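Local coordinates for StAR-related lipid transfer protein 13 (Homo sapiens, PDB 2PSO), which acts as a GTPase-activating protein for RhoA and perhaps Cdc42, the chain here being its lipid-binding START domain, at residues A[151-156]-A[176-181]; A[93-98]-A[138-143]. All coordinates share one frame; numbering follows the deposited sequence.

Contact 1: residues A[151-156]-A[176-181]; sequences CTLVSL and SQYLIE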
loop_
_atom_site.group_PDB
_atom_site.type_symbol
_atom_site.label_atom_id
_atom_site.label_comp_id
_atom_site.label_asym_id
_atom_site.label_seq_id
_atom_site.Cartn_x
_atom_site.Cartn_y
_atom_site.Cartn_z
ATOM N N CYS A 151 15.650 4.213 -1.665
ATOM C CA CYS A 151 14.988 3.810 -2.905
ATOM C C CYS A 151 13.509 4.046 -2.816
ATOM O O CYS A 151 12.961 4.082 -1.721
ATOM C CB CYS A 151 15.200 2.342 -3.204
ATOM S SG CYS A 151 16.883 1.868 -3.142
ATOM N N THR A 152 12.857 4.179 -3.967
ATOM C CA THR A 152 11.425 4.460 -4.011
ATOM C C THR A 152 10.790 3.754 -5.155
ATOM O O THR A 152 11.330 3.708 -6.267
ATOM C CB THR A 152 11.083 5.967 -4.253
ATOM O OG1 THR A 152 11.616 6.419 -5.523
ATOM C CG2 THR A 152 11.598 6.832 -3.138
ATOM N N LEU A 153 9.602 3.243 -4.905
ATOM C CA LEU A 153 8.791 2.771 -6.008
ATOM C C LEU A 153 7.443 3.521 -5.934
ATOM O O LEU A 153 6.819 3.554 -4.895
ATOM C CB LEU A 153 8.676 1.228 -5.948
ATOM C CG LEU A 153 7.557 0.608 -6.795
ATOM C CD1 LEU A 153 7.608 0.937 -8.295
ATOM C CD2 LEU A 153 7.427 -0.887 -6.569
ATOM N N VAL A 154 6.995 4.131 -7.008
ATOM C CA VAL A 154 5.704 4.821 -6.966
ATOM C C VAL A 154 4.735 4.395 -8.079
ATOM O O VAL A 154 5.127 4.105 -9.235
ATOM C CB VAL A 154 5.803 6.379 -7.010
ATOM C CG1 VAL A 154 7.092 6.933 -6.354
ATOM C CG2 VAL A 154 5.685 6.831 -8.406
ATOM N N SER A 155 3.459 4.354 -7.712
ATOM C CA SER A 155 2.467 3.816 -8.596
ATOM C C SER A 155 1.181 4.625 -8.629
ATOM O O SER A 155 0.842 5.296 -7.662
ATOM C CB SER A 155 2.162 2.390 -8.147
ATOM O OG SER A 155 3.337 1.612 -8.101
ATOM N N LEU A 156 0.458 4.566 -9.740
ATOM C CA LEU A 156 -0.884 5.158 -9.797
ATOM C C LEU A 156 -1.589 4.470 -10.923
ATOM O O LEU A 156 -0.947 4.080 -11.876
ATOM C CB LEU A 156 -0.825 6.655 -10.052
ATOM C CG LEU A 156 0.159 7.100 -11.135
ATOM C CD1 LEU A 156 -0.578 7.579 -12.375
ATOM C CD2 LEU A 156 1.062 8.181 -10.607
ATOM N N SER A 176 0.290 5.395 -4.157
ATOM C CA SER A 176 1.025 4.244 -3.661
ATOM C C SER A 176 2.475 4.558 -3.795
ATOM O O SER A 176 2.969 4.818 -4.914
ATOM C CB SER A 176 0.741 3.002 -4.473
ATOM O OG SER A 176 1.390 1.884 -3.882
ATOM N N GLN A 177 3.176 4.549 -2.674
ATOM C CA GLN A 177 4.579 4.773 -2.782
ATOM C C GLN A 177 5.357 4.014 -1.747
ATOM O O GLN A 177 5.064 4.103 -0.557
ATOM C CB GLN A 177 4.942 6.271 -2.829
ATOM C CG GLN A 177 4.425 7.121 -1.688
ATOM C CD GLN A 177 3.267 8.053 -2.081
ATOM O OE1 GLN A 177 2.773 8.041 -3.217
ATOM N NE2 GLN A 177 2.838 8.870 -1.128
ATOM N N TYR A 178 6.336 3.231 -2.208
ATOM C CA TYR A 178 7.211 2.532 -1.277
ATOM C C TYR A 178 8.430 3.405 -1.081
ATOM O O TYR A 178 9.034 3.836 -2.062
ATOM C CB TYR A 178 7.585 1.121 -1.762
ATOM C CG TYR A 178 6.438 0.124 -1.760
ATOM C CD1 TYR A 178 5.607 -0.020 -2.876
ATOM C CD2 TYR A 178 6.185 -0.670 -0.662
ATOM C CE1 TYR A 178 4.544 -0.915 -2.897
ATOM C CE2 TYR A 178 5.118 -1.581 -0.664
ATOM C CZ TYR A 178 4.306 -1.685 -1.799
ATOM O OH TYR A 178 3.249 -2.574 -1.819
ATOM N N LEU A 179 8.745 3.702 0.183
ATOM C CA LEU A 179 9.986 4.377 0.542
ATOM C C LEU A 179 10.838 3.404 1.332
ATOM O O LEU A 179 10.423 2.914 2.388
ATOM C CB LEU A 179 9.733 5.638 1.371
ATOM C CG LEU A 179 8.618 6.571 0.894
ATOM C CD1 LEU A 179 8.483 7.780 1.793
ATOM C CD2 LEU A 179 8.855 7.018 -0.533
ATOM N N ILE A 180 12.022 3.104 0.812
ATOM C CA ILE A 180 12.932 2.159 1.462
ATOM C C ILE A 180 14.195 2.882 1.815
ATOM O O ILE A 180 14.845 3.453 0.939
ATOM C CB ILE A 180 13.310 1.032 0.510
ATOM C CG1 ILE A 180 12.099 0.656 -0.362
ATOM C CG2 ILE A 180 13.847 -0.148 1.265
ATOM C CD1 ILE A 180 12.120 -0.747 -0.816
ATOM N N GLU A 181 14.548 2.883 3.091
ATOM C CA GLU A 181 15.732 3.617 3.510
ATOM C C GLU A 181 16.632 2.753 4.370
ATOM O O GLU A 181 16.153 1.842 5.035
ATOM C CB GLU A 181 15.333 4.907 4.226
ATOM C CG GLU A 181 14.461 4.681 5.435
ATOM C CD GLU A 181 13.824 5.955 5.938
ATOM O OE1 GLU A 181 14.305 7.043 5.555
ATOM O OE2 GLU A 181 12.845 5.860 6.710
#
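Cys151 and Ile180 open an antiparallel pairing that runs on through Leu153 and Tyr178, the two short strand segments lying 176° apart in direction. Main-chain bonds carry it. Cys151 and Ile180 bond both ways, with Cys151 N 2.8 Å from Ile180 O, and Leu153 and Tyr178 do the same, Tyr178 N standing 2.7 Å from Leu153 O. Ser155 N adds one more bond to Ser176 O. At the non-hydrogen-bonded pairs between them there are CA-H...O contacts, among them Thr152 CA to Tyr178 O.

Apolar contacts across the pairing are modest. On the face that carries Leu153 and Tyr178, Leu153 CD2 reaches Tyr178 CD1 obliquely at 4.2 Å, and helix 87-96 packs over both through Val94. On the face of Thr152 and Leu179, the methyl CG2 of Thr152 meets Leu179 CD2 at 3.8 Å. Beside them, Val154 CG1 only grazes Gln177 CB, at 4.2 Å.

The polar ends of Ser176 and Tyr178 find their partners outside the two strands. Ser176 OG lies anti to its own backbone N (chi1 -175°), a setting from which it hydrogen-bonds His192 NE2. The Tyr178 ring stacks with that same histidine and its hydroxyl bonds Glu217 of helix 209-223, so the ring is probably held in place by a third strand, 188-196, as well as a helix.

Two adjacent strands joined in this way form a beta hairpin with a long connection, part of the curved, largely antiparallel sheet of the helix-grip START fold.

Contact 2: residues A[93-98]-A[138-143]; sequences RVLRER and VLRTWK
The CA atoms of Leu95 and Trp142 are the nearest pair across the contact, 8.5 Å apart, where the C-terminal part of helix 87-96 faces strand 134-143. It is a helix-on-sheet contact within the START domain, made mainly by side chains reaching over from both elements.

Leu95 stands at the centre and divides its two methyls between two flat groups. Leu95 CD1 sits over the face of the Trp142 indole, a CH-pi contact 4.1 Å from the centroid of the five-membered ring and 14° off its normal. With Trp142 CG between the backbone N and the carbonyl carbon (chi1 54°), the indole is carried to the helix side, where Leu95 meets it. Leu95 CD2 instead lies over one face of the Arg140 guanidinium, displaced toward its rim.

From the strand, Arg140 extends toward the helix, where its NH1 makes a weak hydrogen bond to Leu95 O at 3.3 Å. Arg96 NH2 comes to the guanidinium edge of Arg140, with the two guanidinium planes 77° apart. Both arginines converge on Glu119 of the adjacent strand, which forms salt bridges with Arg96 NH1 and Arg140 NH2. Tyr121 adds a cation-pi contact to Arg140. A leucine in place of Arg140 would probably leave Glu119 with Arg96 as its remaining partner in this group and strip Leu95 O of its weak bond.

The Arg96 guanidinium stands perpendicular to the indole of Trp142, bringing Arg96 NH1 to 3.6 Å from Trp142 CH2 at the far end of the six-membered ring.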
loop_
_atom_site.group_PDB
_atom_site.type_symbol
_atom_site.label_atom_id
_atom_site.label_comp_id
_atom_site.label_asym_id
_atom_site.label_seq_id
_atom_site.Cartn_x
_atom_site.Cartn_y
_atom_site.Cartn_z
ATOM N N ARG A 93 12.545 -6.897 -4.349
ATOM C CA ARG A 93 11.603 -7.836 -3.793
ATOM C C ARG A 93 10.200 -7.327 -4.027
ATOM O O ARG A 93 9.291 -8.142 -4.275
ATOM C CB ARG A 93 11.831 -8.057 -2.303
ATOM C CG ARG A 93 10.854 -9.043 -1.677
ATOM C CD ARG A 93 10.780 -10.400 -2.418
ATOM N NE ARG A 93 12.057 -11.087 -2.528
ATOM C CZ ARG A 93 12.722 -11.588 -1.490
ATOM N NH1 ARG A 93 13.882 -12.182 -1.664
ATOM N NH2 ARG A 93 12.245 -11.478 -0.265
ATOM N N VAL A 94 10.001 -5.995 -3.966
ATOM C CA VAL A 94 8.649 -5.488 -4.195
ATOM C C VAL A 94 8.389 -5.428 -5.710
ATOM O O VAL A 94 7.286 -5.675 -6.191
ATOM C CB VAL A 94 8.440 -4.095 -3.607
ATOM C CG1 VAL A 94 7.065 -3.591 -3.975
ATOM C CG2 VAL A 94 8.616 -4.105 -2.124
ATOM N N LEU A 95 9.433 -5.092 -6.458
ATOM C CA LEU A 95 9.258 -4.744 -7.835
ATOM C C LEU A 95 9.130 -5.970 -8.718
ATOM O O LEU A 95 8.232 -6.005 -9.559
ATOM C CB LEU A 95 10.409 -3.858 -8.291
ATOM C CG LEU A 95 10.257 -2.991 -9.537
ATOM C CD1 LEU A 95 11.441 -3.232 -10.432
ATOM C CD2 LEU A 95 9.037 -3.313 -10.261
ATOM N N ARG A 96 10.004 -6.975 -8.561
ATOM C CA ARG A 96 9.935 -8.147 -9.460
ATOM C C ARG A 96 9.660 -9.493 -8.784
ATOM O O ARG A 96 9.693 -10.528 -9.446
ATOM C CB ARG A 96 11.212 -8.264 -10.243
ATOM C CG ARG A 96 11.573 -7.035 -11.089
ATOM C CD ARG A 96 10.615 -6.889 -12.251
ATOM N NE ARG A 96 10.879 -5.614 -12.898
ATOM C CZ ARG A 96 10.032 -4.991 -13.711
ATOM N NH1 ARG A 96 10.383 -3.827 -14.241
ATOM N NH2 ARG A 96 8.843 -5.530 -13.983
ATOM N N GLU A 97 9.387 -9.501 -7.479
ATOM C CA GLU A 97 9.383 -10.762 -6.749
ATOM C C GLU A 97 8.180 -10.944 -5.823
ATOM O O GLU A 97 8.291 -11.547 -4.765
ATOM C CB GLU A 97 10.662 -10.890 -5.933
ATOM C CG GLU A 97 11.881 -11.153 -6.773
ATOM C CD GLU A 97 13.081 -11.565 -5.960
ATOM O OE1 GLU A 97 13.325 -10.985 -4.874
ATOM O OE2 GLU A 97 13.779 -12.497 -6.419
ATOM N N ARG A 98 7.030 -10.430 -6.224
ATOM C CA ARG A 98 5.913 -10.318 -5.312
ATOM C C ARG A 98 5.177 -11.668 -5.213
ATOM O O ARG A 98 4.356 -11.899 -4.328
ATOM C CB ARG A 98 5.022 -9.168 -5.775
ATOM C CG ARG A 98 3.740 -9.061 -5.058
ATOM C CD ARG A 98 2.944 -7.886 -5.470
ATOM N NE ARG A 98 1.863 -7.709 -4.510
ATOM C CZ ARG A 98 0.950 -6.749 -4.579
ATOM N NH1 ARG A 98 0.973 -5.868 -5.579
ATOM N NH2 ARG A 98 0.013 -6.678 -3.646
ATOM N N VAL A 138 -1.250 -0.112 -13.737
ATOM C CA VAL A 138 -0.602 0.932 -13.010
ATOM C C VAL A 138 0.601 1.482 -13.776
ATOM O O VAL A 138 1.254 0.751 -14.508
ATOM C CB VAL A 138 -0.235 0.343 -11.661
ATOM C CG1 VAL A 138 1.166 0.703 -11.255
ATOM C CG2 VAL A 138 -1.247 0.771 -10.660
ATOM N N LEU A 139 0.836 2.784 -13.676
ATOM C CA LEU A 139 2.094 3.381 -14.069
ATOM C C LEU A 139 3.060 3.279 -12.852
ATOM O O LEU A 139 2.753 3.814 -11.792
ATOM C CB LEU A 139 1.799 4.837 -14.411
ATOM C CG LEU A 139 2.908 5.812 -14.826
ATOM C CD1 LEU A 139 3.467 5.437 -16.171
ATOM C CD2 LEU A 139 2.376 7.248 -14.872
ATOM N N ARG A 140 4.181 2.566 -12.947
ATOM C CA ARG A 140 5.141 2.521 -11.816
ATOM C C ARG A 140 6.412 3.112 -12.310
ATOM O O ARG A 140 6.803 2.863 -13.445
ATOM C CB ARG A 140 5.559 1.099 -11.390
ATOM C CG ARG A 140 4.582 0.019 -11.611
ATOM C CD ARG A 140 5.310 -1.249 -11.828
ATOM N NE ARG A 140 5.109 -2.206 -10.754
ATOM C CZ ARG A 140 5.659 -3.408 -10.731
ATOM N NH1 ARG A 140 5.432 -4.214 -9.711
ATOM N NH2 ARG A 140 6.422 -3.811 -11.740
ATOM N N THR A 141 7.109 3.816 -11.444
ATOM C CA THR A 141 8.433 4.217 -11.766
ATOM C C THR A 141 9.230 3.942 -10.505
ATOM O O THR A 141 8.659 3.914 -9.425
ATOM C CB THR A 141 8.473 5.720 -12.236
ATOM O OG1 THR A 141 9.822 6.218 -12.223
ATOM C CG2 THR A 141 7.603 6.608 -11.374
ATOM N N TRP A 142 10.529 3.689 -10.610
ATOM C CA TRP A 142 11.284 3.379 -9.400
ATOM C C TRP A 142 12.611 4.050 -9.507
ATOM O O TRP A 142 13.001 4.447 -10.590
ATOM C CB TRP A 142 11.461 1.894 -9.196
ATOM C CG TRP A 142 12.049 1.177 -10.353
ATOM C CD1 TRP A 142 13.336 0.773 -10.485
ATOM C CD2 TRP A 142 11.365 0.742 -11.547
ATOM N NE1 TRP A 142 13.513 0.131 -11.693
ATOM C CE2 TRP A 142 12.324 0.102 -12.366
ATOM C CE3 TRP A 142 10.048 0.859 -12.013
ATOM C CZ2 TRP A 142 12.018 -0.407 -13.625
ATOM C CZ3 TRP A 142 9.741 0.350 -13.267
ATOM C CH2 TRP A 142 10.726 -0.288 -14.057
ATOM N N LYS A 143 13.302 4.176 -8.379
ATOM C CA LYS A 143 14.447 5.037 -8.296
ATOM C C LYS A 143 15.378 4.454 -7.241
ATOM O O LYS A 143 14.958 4.242 -6.125
ATOM C CB LYS A 143 13.971 6.441 -7.893
ATOM C CG LYS A 143 14.951 7.603 -8.145
ATOM C CD LYS A 143 14.585 8.418 -9.388
#

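In the fold
Following the chain from the N terminus, helix 87-96 supplies the first half of contact 2, and the chain then runs through strands 109-115 and 118-125 before strand 134-143 closes that loop. Contact 1 opens only afterwards, at strand 151-157, and closes at strand 169-182, so the two loops lie in series and neither encloses nor crosses the other. They are nevertheless neighbours, their centres about 8 Å apart, because strand 134-143 pairs with strand 151-157: probable backbone hydrogen bonds run from Lys143 to Thr152 and from Leu139 to Leu156. Contact 1 thus joins two strands of the sheet, while contact 2 ties the helix to it.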